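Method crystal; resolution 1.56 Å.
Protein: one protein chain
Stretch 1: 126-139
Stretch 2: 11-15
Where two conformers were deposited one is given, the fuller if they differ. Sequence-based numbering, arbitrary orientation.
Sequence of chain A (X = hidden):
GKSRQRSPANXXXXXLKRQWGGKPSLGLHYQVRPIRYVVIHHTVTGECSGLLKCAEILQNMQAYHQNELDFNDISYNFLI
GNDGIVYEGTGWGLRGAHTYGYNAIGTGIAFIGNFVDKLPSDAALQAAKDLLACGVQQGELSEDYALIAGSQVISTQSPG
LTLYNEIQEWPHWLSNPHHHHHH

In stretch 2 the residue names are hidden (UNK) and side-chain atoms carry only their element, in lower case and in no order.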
# COMPACT_ATOMS: atom_id res chain seq x y z
N GLN A 126 9.09 5.41 -8.93
CA GLN A 126 9.52 6.71 -8.43
C GLN A 126 8.45 7.33 -7.53
O GLN A 126 8.76 7.99 -6.53
CB GLN A 126 9.88 7.65 -9.59
CG GLN A 126 10.49 8.96 -9.13
CD GLN A 126 11.82 8.77 -8.41
OE1 GLN A 126 12.73 8.12 -8.94
NE2 GLN A 126 11.94 9.35 -7.22
N ALA A 127 7.19 7.11 -7.88
CA ALA A 127 6.08 7.62 -7.05
C ALA A 127 6.10 7.02 -5.64
O ALA A 127 5.84 7.71 -4.67
CB ALA A 127 4.71 7.38 -7.73
N ALA A 128 6.40 5.73 -5.54
CA ALA A 128 6.51 5.09 -4.22
C ALA A 128 7.65 5.69 -3.43
O ALA A 128 7.48 5.99 -2.23
CB ALA A 128 6.72 3.58 -4.38
N LYS A 129 8.81 5.85 -4.07
CA LYS A 129 9.96 6.49 -3.39
C LYS A 129 9.60 7.89 -2.92
O LYS A 129 9.93 8.27 -1.80
CB LYS A 129 11.20 6.51 -4.30
CG LYS A 129 11.67 5.11 -4.65
CD LYS A 129 12.92 5.14 -5.50
CE LYS A 129 13.40 3.72 -5.81
NZ LYS A 129 14.24 3.69 -7.06
N ASP A 130 8.94 8.65 -3.78
CA ASP A 130 8.51 10.01 -3.42
C ASP A 130 7.50 9.99 -2.28
O ASP A 130 7.54 10.84 -1.40
CB ASP A 130 7.88 10.75 -4.59
CG ASP A 130 8.86 11.01 -5.71
OD1 ASP A 130 10.08 10.79 -5.52
OD2 ASP A 130 8.48 11.42 -6.82
N LEU A 131 6.59 9.01 -2.30
CA LEU A 131 5.59 8.90 -1.22
C LEU A 131 6.23 8.62 0.16
O LEU A 131 5.82 9.18 1.19
CB LEU A 131 4.54 7.82 -1.58
CG LEU A 131 3.38 7.62 -0.59
CD1 LEU A 131 2.48 8.86 -0.48
CD2 LEU A 131 2.56 6.40 -1.01
N LEU A 132 7.22 7.73 0.17
CA LEU A 132 7.92 7.38 1.39
C LEU A 132 8.67 8.58 1.92
O LEU A 132 8.62 8.87 3.12
CB LEU A 132 8.89 6.24 1.13
CG LEU A 132 8.14 4.96 0.76
CD1 LEU A 132 9.10 3.87 0.35
CD2 LEU A 132 7.25 4.51 1.89
N ALA A 133 9.34 9.31 1.03
CA ALA A 133 10.15 10.42 1.52
C ALA A 133 9.25 11.51 2.05
O ALA A 133 9.57 12.18 3.03
CB ALA A 133 11.02 10.97 0.40
N CYS A 134 8.12 11.72 1.38
CA CYS A 134 7.13 12.68 1.83
C CYS A 134 6.54 12.29 3.18
O CYS A 134 6.37 13.14 4.07
CB CYS A 134 6.05 12.80 0.75
SG CYS A 134 4.88 14.13 1.11
N GLY A 135 6.25 11.01 3.36
CA GLY A 135 5.74 10.54 4.65
C GLY A 135 6.70 10.82 5.78
O GLY A 135 6.28 11.20 6.89
N VAL A 136 8.00 10.67 5.53
CA VAL A 136 8.97 10.98 6.59
C VAL A 136 8.92 12.48 6.89
O VAL A 136 8.89 12.89 8.05
CB VAL A 136 10.37 10.51 6.22
CG1 VAL A 136 11.40 11.09 7.18
CG2 VAL A 136 10.45 8.97 6.23
N GLN A 137 8.88 13.28 5.84
CA GLN A 137 8.94 14.73 5.97
C GLN A 137 7.74 15.25 6.75
O GLN A 137 7.86 16.19 7.56
CB GLN A 137 9.00 15.34 4.57
CG GLN A 137 9.07 16.84 4.54
CD GLN A 137 9.32 17.33 3.14
OE1 GLN A 137 10.42 17.20 2.62
NE2 GLN A 137 8.29 17.87 2.52
N GLN A 138 6.58 14.63 6.52
CA GLN A 138 5.31 15.04 7.16
C GLN A 138 5.07 14.43 8.54
O GLN A 138 4.03 14.70 9.16
CB GLN A 138 4.14 14.72 6.21
CG GLN A 138 4.24 15.49 4.91
CD GLN A 138 3.12 15.22 3.93
OE1 GLN A 138 2.43 14.20 4.01
NE2 GLN A 138 2.95 16.14 2.99
N GLY A 139 6.00 13.61 9.00
CA GLY A 139 5.86 13.00 10.31
C GLY A 139 4.95 11.79 10.31
O GLY A 139 4.62 11.28 11.38
N UNK A 11 7.19 15.70 -2.76
CA UNK A 11 5.87 15.19 -2.28
C UNK A 11 4.89 14.99 -3.43
O UNK A 11 4.49 15.95 -4.09
c UNK A 11 5.28 16.14 -1.22
s UNK A 11 5.81 15.84 0.51
N UNK A 12 4.47 13.74 -3.69
CA UNK A 12 3.53 13.48 -4.77
C UNK A 12 2.14 14.02 -4.42
O UNK A 12 1.82 14.15 -3.24
c UNK A 12 3.96 11.45 -3.54
c UNK A 12 3.51 11.95 -4.87
c UNK A 12 4.83 12.52 -2.94
N UNK A 13 1.33 14.36 -5.41
CA UNK A 13 -0.01 14.82 -5.13
C UNK A 13 -0.93 13.60 -5.03
O UNK A 13 -1.06 12.85 -5.98
c UNK A 13 -0.37 15.20 -7.60
c UNK A 13 -0.48 15.82 -6.21
o UNK A 13 -1.89 16.09 -6.05
N UNK A 14 -1.55 13.40 -3.87
CA UNK A 14 -2.32 12.17 -3.66
C UNK A 14 -3.75 12.34 -4.15
O UNK A 14 -4.39 13.36 -3.89
c UNK A 14 -0.86 11.44 -1.78
c UNK A 14 -3.22 10.61 -1.94
c UNK A 14 -0.70 11.18 -0.29
c UNK A 14 -2.29 11.78 -2.19
N UNK A 15 -4.24 11.35 -4.89
CA UNK A 15 -5.61 11.41 -5.36
C UNK A 15 -6.50 10.87 -4.26
O UNK A 15 -6.56 9.65 -4.01
n UNK A 15 -2.54 13.30 -9.17
c UNK A 15 -4.34 12.29 -7.85
c UNK A 15 -5.77 10.60 -6.65
c UNK A 15 -3.99 12.92 -9.18
c UNK A 15 -5.56 11.41 -7.94

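Position 11 carries two side-chain atoms, one carbon and one sulfur. The sulfur lies 2.0 Å from SG of Cys134, which is covalent bonding distance. A sulfur at the end of a single carbon, bonded to a cysteine sulfur, can only be the other half of a disulfide. The residue is Cys11. The bridge has a chi3 of 93°, close to the relaxed value for a disulfide. SG of Cys11 also has the amide nitrogens of two glutamines nearby: NE2 of Gln137 and NE2 of Gln138 each lie 3.8 Å from it.

Position 12 has three side-chain carbons, and they close a ring onto the backbone nitrogen. The ring rests against the helix at Asp130, Leu131 and Cys134. A ring closed onto the backbone nitrogen is found only in proline. The residue is Pro12. Its CD is 3.5 Å from O of Asp130 and 3.9 Å from CB of Cys134. Its CG is 3.8 Å from N of Leu131. The ring closure leaves the nitrogen of Pro12 without a hydrogen, so it cannot donate a hydrogen bond to the helix. The carbonyl of Asp130 is already used within the helix, its O accepting from N of Cys134 at 3.0 Å.

Position 13 has a carbon that carries one oxygen and one carbon. The side chain comes no nearer to stretch 1 than 9.2 Å. A fork of one oxygen and one carbon is that of threonine. The residue is Thr13, with chi1 in the t rotamer.

Position 14 has four side-chain carbons and no other element. The fork is at the first carbon, and one arm is two carbons long. This excludes leucine, which forks one carbon later. The end of the long arm meets the side chain of Leu131. The residue is Ile14; its CD1 is 3.9 Å from CD1 of Leu131.

Position 15 has four carbons in a row ending in a nitrogen, with no branch. It makes no contact with stretch 1, and its side chain stays 9.5 Å away or more. Such a chain is that of lysine. The residue is Lys15.

The contact is one covalent bond supported by apolar packing. No hydrogen bond crosses between the stretches. The disulfide fixes Cys11 to the helix at Cys134, where the two CA atoms are 5.0 Å apart. Pro12 then packs on the helix surface around Leu131, and Ile14 adds a methyl contact to the same leucine. Cys134, Leu131 and Ala127 are spaced along the helix at intervals of three and four residues, so they lie roughly along one side of it.

Stretch 2 11-15: CPTIK
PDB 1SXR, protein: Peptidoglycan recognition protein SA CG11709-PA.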